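Long-range contact in flagellar basal body protein (Helicobacter pylori, PDB 5NPY), which probably forms part of the flagellar hook, the extracellular joint through which the rotation of the basal-body motor is passed to the filament: residues Met81-Lys94 and Leu552-Thr564. Sequence-based numbering, arbitrary orientation.
Sequences MPSEGEFHMAYQGK and LKFGKIRHKYLET
An antiparallel strand pair joins the two ends of the modelled chain: strands 87-93 and 555-559, their axes 158° apart in direction, are bridged from Met89 to Gly93 against His559 to Gly555, at the edge of a small sheet that strand 127-130 continues. The register is fixed by reciprocal backbone bonds in the Ala90-Arg558 and Gln92-Lys556 pairs; Arg558 N lies 2.6 Å from Ala90 O. Strand 555-559 ends in a type II turn, Arg558 to Tyr561, and a single bridge then pairs Pro82 with Tyr561, flanked by bonds from Leu562 N to Met81 O (2.9 Å) and from Ser83 N to Lys560 O.

Met89, Tyr91 and Ile557 share one buried face. Met89 SD reaches Ile557 CG2 at 4.0 Å, and both side chains pack on Ile505 of strand 499-509. The Tyr91 ring, its CG anti to the backbone N (chi1 -178°), extends along the pair past Gly555; its hydroxyl donates to Lys94 O (2.7 Å) and accepts from a water that in turn takes the N-H of Phe554.

At the turn, His559 donates NE2 to Glu86 O (2.7 Å), with the oxygen only 8° out of the ring plane but the donor well above the carbonyl plane. Lys560 runs alongside Glu86, and NZ meets OE2 at 3.1 Å in a salt bridge. Leu562 puts CD1 over one face of the His88 ring, whose ND1 shares a hydrogen bond with Ser83 OG.

Backbone bonds thus set the alignment, while the NE2 bond, which implies a proton on that nitrogen, and the salt bridge tie the 85-88 turn to the 558-561 turn.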
loop_
_atom_site.group_PDB
_atom_site.type_symbol
_atom_site.label_atom_id
_atom_site.label_comp_id
_atom_site.label_asym_id
_atom_site.label_seq_id
_atom_site.Cartn_x
_atom_site.Cartn_y
_atom_site.Cartn_z
ATOM N N MET A 81 -36.532 -6.553 -28.344
ATOM C CA MET A 81 -37.010 -7.716 -27.594
ATOM C C MET A 81 -35.974 -8.212 -26.571
ATOM O O MET A 81 -34.853 -8.541 -26.944
ATOM C CB MET A 81 -37.381 -8.851 -28.559
ATOM C CG MET A 81 -37.387 -10.214 -27.962
ATOM S SD MET A 81 -37.467 -11.555 -29.170
ATOM C CE MET A 81 -36.232 -11.036 -30.261
ATOM N N PRO A 82 -36.347 -8.257 -25.288
ATOM C CA PRO A 82 -35.415 -8.741 -24.259
ATOM C C PRO A 82 -35.070 -10.211 -24.451
ATOM O O PRO A 82 -35.699 -10.945 -25.215
ATOM C CB PRO A 82 -36.175 -8.516 -22.947
ATOM C CG PRO A 82 -37.146 -7.427 -23.258
ATOM C CD PRO A 82 -37.557 -7.663 -24.692
ATOM N N SER A 83 -34.039 -10.644 -23.730
ATOM C CA SER A 83 -33.596 -12.021 -23.844
ATOM C C SER A 83 -32.890 -12.440 -22.562
ATOM O O SER A 83 -32.502 -11.610 -21.737
ATOM C CB SER A 83 -32.692 -12.210 -25.057
ATOM O OG SER A 83 -32.591 -13.584 -25.359
ATOM N N GLU A 84 -32.717 -13.753 -22.418
ATOM C CA GLU A 84 -32.203 -14.376 -21.204
ATOM C C GLU A 84 -30.750 -14.829 -21.314
ATOM O O GLU A 84 -29.993 -14.684 -20.350
ATOM C CB GLU A 84 -33.092 -15.573 -20.835
ATOM C CG GLU A 84 -32.570 -16.457 -19.704
ATOM C CD GLU A 84 -32.900 -15.926 -18.317
ATOM O OE1 GLU A 84 -32.735 -14.710 -18.075
ATOM O OE2 GLU A 84 -33.328 -16.734 -17.464
ATOM N N GLY A 85 -30.340 -15.362 -22.465
ATOM C CA GLY A 85 -29.031 -15.972 -22.643
ATOM C C GLY A 85 -27.825 -15.129 -22.273
ATOM O O GLY A 85 -27.859 -13.896 -22.378
ATOM N N GLU A 86 -26.737 -15.792 -21.855
ATOM C CA GLU A 86 -25.598 -15.077 -21.281
ATOM C C GLU A 86 -24.855 -14.230 -22.314
ATOM O O GLU A 86 -24.257 -13.209 -21.955
ATOM C CB GLU A 86 -24.642 -16.060 -20.609
ATOM C CG GLU A 86 -25.045 -16.400 -19.181
ATOM C CD GLU A 86 -24.944 -15.209 -18.232
ATOM O OE1 GLU A 86 -23.881 -15.041 -17.593
ATOM O OE2 GLU A 86 -25.927 -14.441 -18.125
ATOM N N PHE A 87 -24.889 -14.615 -23.588
ATOM C CA PHE A 87 -24.198 -13.855 -24.624
ATOM C C PHE A 87 -25.154 -13.312 -25.685
ATOM O O PHE A 87 -24.719 -12.916 -26.774
ATOM C CB PHE A 87 -23.096 -14.707 -25.251
ATOM C CG PHE A 87 -21.940 -14.946 -24.334
ATOM C CD1 PHE A 87 -21.002 -13.950 -24.110
ATOM C CD2 PHE A 87 -21.801 -16.154 -23.672
ATOM C CE1 PHE A 87 -19.932 -14.160 -23.259
ATOM C CE2 PHE A 87 -20.737 -16.372 -22.815
ATOM C CZ PHE A 87 -19.798 -15.372 -22.605
ATOM N N HIS A 88 -26.447 -13.272 -25.394
ATOM C CA HIS A 88 -27.361 -12.603 -26.308
ATOM C C HIS A 88 -27.161 -11.099 -26.208
ATOM O O HIS A 88 -27.069 -10.549 -25.108
ATOM C CB HIS A 88 -28.805 -12.999 -26.003
ATOM C CG HIS A 88 -29.109 -14.419 -26.361
ATOM N ND1 HIS A 88 -30.259 -15.064 -25.965
ATOM C CD2 HIS A 88 -28.398 -15.324 -27.077
ATOM C CE1 HIS A 88 -30.249 -16.300 -26.432
ATOM N NE2 HIS A 88 -29.129 -16.485 -27.107
ATOM N N MET A 89 -27.062 -10.436 -27.358
ATOM C CA MET A 89 -26.799 -9.005 -27.376
ATOM C C MET A 89 -27.331 -8.411 -28.669
ATOM O O MET A 89 -27.637 -9.129 -29.626
ATOM C CB MET A 89 -25.299 -8.703 -27.226
ATOM C CG MET A 89 -24.416 -9.364 -28.292
ATOM S SD MET A 89 -22.654 -9.098 -27.984
ATOM C CE MET A 89 -22.356 -10.312 -26.697
ATOM N N ALA A 90 -27.443 -7.084 -28.682
ATOM C CA ALA A 90 -27.955 -6.352 -29.832
ATOM C C ALA A 90 -27.126 -5.096 -30.048
ATOM O O ALA A 90 -26.747 -4.418 -29.088
ATOM C CB ALA A 90 -29.435 -5.981 -29.657
ATOM N N TYR A 91 -26.850 -4.794 -31.314
ATOM C CA TYR A 91 -26.054 -3.640 -31.708
ATOM C C TYR A 91 -26.975 -2.565 -32.271
ATOM O O TYR A 91 -27.760 -2.834 -33.186
ATOM C CB TYR A 91 -24.998 -4.040 -32.745
ATOM C CG TYR A 91 -24.079 -2.911 -33.176
ATOM C CD1 TYR A 91 -24.023 -2.499 -34.502
ATOM C CD2 TYR A 91 -23.263 -2.254 -32.256
ATOM C CE1 TYR A 91 -23.175 -1.464 -34.905
ATOM C CE2 TYR A 91 -22.417 -1.219 -32.650
ATOM C CZ TYR A 91 -22.379 -0.833 -33.977
ATOM O OH TYR A 91 -21.545 0.183 -34.372
ATOM N N GLN A 92 -26.889 -1.360 -31.715
ATOM C CA GLN A 92 -27.545 -0.184 -32.277
ATOM C C GLN A 92 -26.527 0.653 -33.034
ATOM O O GLN A 92 -25.370 0.749 -32.627
ATOM C CB GLN A 92 -28.180 0.677 -31.190
ATOM C CG GLN A 92 -29.474 0.168 -30.618
ATOM C CD GLN A 92 -30.120 1.210 -29.725
ATOM O OE1 GLN A 92 -31.053 0.918 -28.981
ATOM N NE2 GLN A 92 -29.619 2.442 -29.798
ATOM N N GLY A 93 -26.956 1.263 -34.123
ATOM C CA GLY A 93 -26.060 2.066 -34.937
ATOM C C GLY A 93 -25.604 1.340 -36.187
ATOM O O GLY A 93 -26.120 0.280 -36.556
ATOM N N LYS A 94 -24.610 1.940 -36.849
ATOM C CA LYS A 94 -24.059 1.397 -38.082
ATOM C C LYS A 94 -22.897 0.464 -37.766
ATOM O O LYS A 94 -22.016 0.807 -36.971
ATOM C CB LYS A 94 -23.594 2.519 -39.011
ATOM C CG LYS A 94 -24.150 2.419 -40.435
ATOM C CD LYS A 94 -25.679 2.507 -40.433
ATOM C CE LYS A 94 -26.261 2.513 -41.837
ATOM N NZ LYS A 94 -27.739 2.303 -41.794
ATOM N N LEU A 552 -16.607 2.899 -28.961
ATOM C CA LEU A 552 -17.195 2.557 -30.225
ATOM C C LEU A 552 -17.601 3.838 -30.899
ATOM O O LEU A 552 -18.176 4.711 -30.283
ATOM C CB LEU A 552 -18.388 1.636 -30.011
ATOM C CG LEU A 552 -18.092 0.172 -29.733
ATOM C CD1 LEU A 552 -19.249 -0.518 -29.155
ATOM C CD2 LEU A 552 -17.687 -0.492 -30.960
ATOM N N LYS A 553 -17.325 3.947 -32.178
ATOM C CA LYS A 553 -17.626 5.172 -32.885
ATOM C C LYS A 553 -19.002 5.368 -33.462
ATOM O O LYS A 553 -19.491 6.455 -33.505
ATOM C CB LYS A 553 -16.630 5.359 -33.990
ATOM C CG LYS A 553 -15.264 5.539 -33.542
ATOM C CD LYS A 553 -14.355 5.614 -34.722
ATOM C CE LYS A 553 -13.987 4.264 -35.187
ATOM N NZ LYS A 553 -13.306 4.301 -36.464
ATOM N N PHE A 554 -19.623 4.297 -33.884
ATOM C CA PHE A 554 -20.886 4.347 -34.562
ATOM C C PHE A 554 -22.075 3.691 -33.912
ATOM O O PHE A 554 -23.140 3.674 -34.474
ATOM C CB PHE A 554 -20.675 3.735 -35.938
ATOM C CG PHE A 554 -19.369 4.094 -36.562
ATOM C CD1 PHE A 554 -19.074 5.386 -36.853
ATOM C CD2 PHE A 554 -18.426 3.142 -36.826
ATOM C CE1 PHE A 554 -17.872 5.730 -37.403
ATOM C CE2 PHE A 554 -17.222 3.472 -37.386
ATOM C CZ PHE A 554 -16.946 4.770 -37.679
ATOM N N GLY A 555 -21.912 3.160 -32.723
ATOM C CA GLY A 555 -23.030 2.520 -32.095
ATOM C C GLY A 555 -22.800 2.149 -30.669
ATOM O O GLY A 555 -21.904 2.642 -30.029
ATOM N N LYS A 556 -23.643 1.263 -30.182
ATOM C CA LYS A 556 -23.595 0.767 -28.815
ATOM C C LYS A 556 -24.074 -0.678 -28.807
ATOM O O LYS A 556 -24.974 -1.045 -29.568
ATOM C CB LYS A 556 -24.458 1.633 -27.886
ATOM C CG LYS A 556 -25.869 1.108 -27.653
ATOM C CD LYS A 556 -26.830 2.219 -27.256
ATOM C CE LYS A 556 -26.285 3.031 -26.093
ATOM N NZ LYS A 556 -26.971 4.349 -25.950
ATOM N N ILE A 557 -23.463 -1.494 -27.952
ATOM C CA ILE A 557 -23.834 -2.894 -27.787
ATOM C C ILE A 557 -24.745 -3.015 -26.574
ATOM O O ILE A 557 -24.456 -2.452 -25.513
ATOM C CB ILE A 557 -22.588 -3.785 -27.630
ATOM C CG1 ILE A 557 -21.762 -3.767 -28.914
ATOM C CG2 ILE A 557 -22.993 -5.194 -27.307
ATOM C CD1 ILE A 557 -20.624 -4.785 -28.942
ATOM N N ARG A 558 -25.842 -3.752 -26.721
ATOM C CA ARG A 558 -26.847 -3.879 -25.669
ATOM C C ARG A 558 -26.933 -5.333 -25.208
ATOM O O ARG A 558 -27.438 -6.193 -25.939
ATOM C CB ARG A 558 -28.196 -3.373 -26.168
ATOM C CG ARG A 558 -28.211 -1.877 -26.439
ATOM C CD ARG A 558 -29.496 -1.458 -27.144
ATOM N NE ARG A 558 -30.685 -1.807 -26.366
ATOM C CZ ARG A 558 -31.884 -1.256 -26.533
ATOM N NH1 ARG A 558 -32.063 -0.319 -27.456
ATOM N NH2 ARG A 558 -32.904 -1.640 -25.773
ATOM N N HIS A 559 -26.449 -5.600 -23.992
ATOM C CA HIS A 559 -26.446 -6.956 -23.454
ATOM C C HIS A 559 -27.865 -7.399 -23.097
ATOM O O HIS A 559 -28.658 -6.630 -22.540
ATOM C CB HIS A 559 -25.535 -7.026 -22.224
ATOM C CG HIS A 559 -25.190 -8.418 -21.790
ATOM N ND1 HIS A 559 -24.665 -8.698 -20.546
ATOM C CD2 HIS A 559 -25.293 -9.608 -22.429
ATOM C CE1 HIS A 559 -24.465 -10.001 -20.434
ATOM N NE2 HIS A 559 -24.834 -10.576 -21.564
ATOM N N LYS A 560 -28.186 -8.641 -23.465
ATOM C CA LYS A 560 -29.440 -9.315 -23.117
ATOM C C LYS A 560 -30.660 -8.707 -23.815
ATOM O O LYS A 560 -31.778 -8.769 -23.297
ATOM C CB LYS A 560 -29.625 -9.372 -21.597
ATOM C CG LYS A 560 -28.585 -10.290 -20.960
ATOM C CD LYS A 560 -28.817 -10.571 -19.488
ATOM C CE LYS A 560 -28.095 -11.859 -19.092
ATOM N NZ LYS A 560 -27.712 -11.899 -17.653
ATOM N N TYR A 561 -30.449 -8.138 -25.003
ATOM C CA TYR A 561 -31.510 -7.817 -25.950
ATOM C C TYR A 561 -31.154 -8.407 -27.312
ATOM O O TYR A 561 -29.982 -8.639 -27.619
ATOM C CB TYR A 561 -31.726 -6.305 -26.095
ATOM C CG TYR A 561 -32.368 -5.625 -24.908
ATOM C CD1 TYR A 561 -33.723 -5.310 -24.907
ATOM C CD2 TYR A 561 -31.614 -5.281 -23.794
ATOM C CE1 TYR A 561 -34.309 -4.676 -23.825
ATOM C CE2 TYR A 561 -32.192 -4.648 -22.705
ATOM C CZ TYR A 561 -33.540 -4.345 -22.724
ATOM O OH TYR A 561 -34.106 -3.717 -21.632
ATOM N N LEU A 562 -32.179 -8.649 -28.132
ATOM C CA LEU A 562 -32.008 -9.155 -29.489
ATOM C C LEU A 562 -32.791 -8.284 -30.469
ATOM O O LEU A 562 -33.587 -7.420 -30.083
ATOM C CB LEU A 562 -32.440 -10.626 -29.600
ATOM C CG LEU A 562 -31.561 -11.672 -28.907
ATOM C CD1 LEU A 562 -32.117 -13.090 -29.053
ATOM C CD2 LEU A 562 -30.131 -11.604 -29.434
ATOM N N GLU A 563 -32.565 -8.526 -31.757
ATOM C CA GLU A 563 -33.048 -7.664 -32.824
ATOM C C GLU A 563 -34.204 -8.313 -33.579
ATOM O O GLU A 563 -34.373 -9.537 -33.573
ATOM C CB GLU A 563 -31.903 -7.324 -33.789
ATOM C CG GLU A 563 -32.226 -6.266 -34.830
ATOM C CD GLU A 563 -31.047 -5.365 -35.132
ATOM O OE1 GLU A 563 -30.093 -5.342 -34.328
ATOM O OE2 GLU A 563 -31.077 -4.676 -36.176
ATOM N N THR A 564 -35.012 -7.454 -34.209
ATOM C CA THR A 564 -36.084 -7.826 -35.144
ATOM C C THR A 564 -36.995 -8.926 -34.624
ATOM O O THR A 564 -38.205 -8.731 -34.530
ATOM C CB THR A 564 -35.506 -8.256 -36.515
ATOM O OG1 THR A 564 -35.100 -7.091 -37.246
ATOM C CG2 THR A 564 -36.539 -9.029 -37.327
HETATM O O HOH W 1 -19.156 1.718 -33.562
HETATM O O HOH W 2 -27.967 -6.403 -33.228
#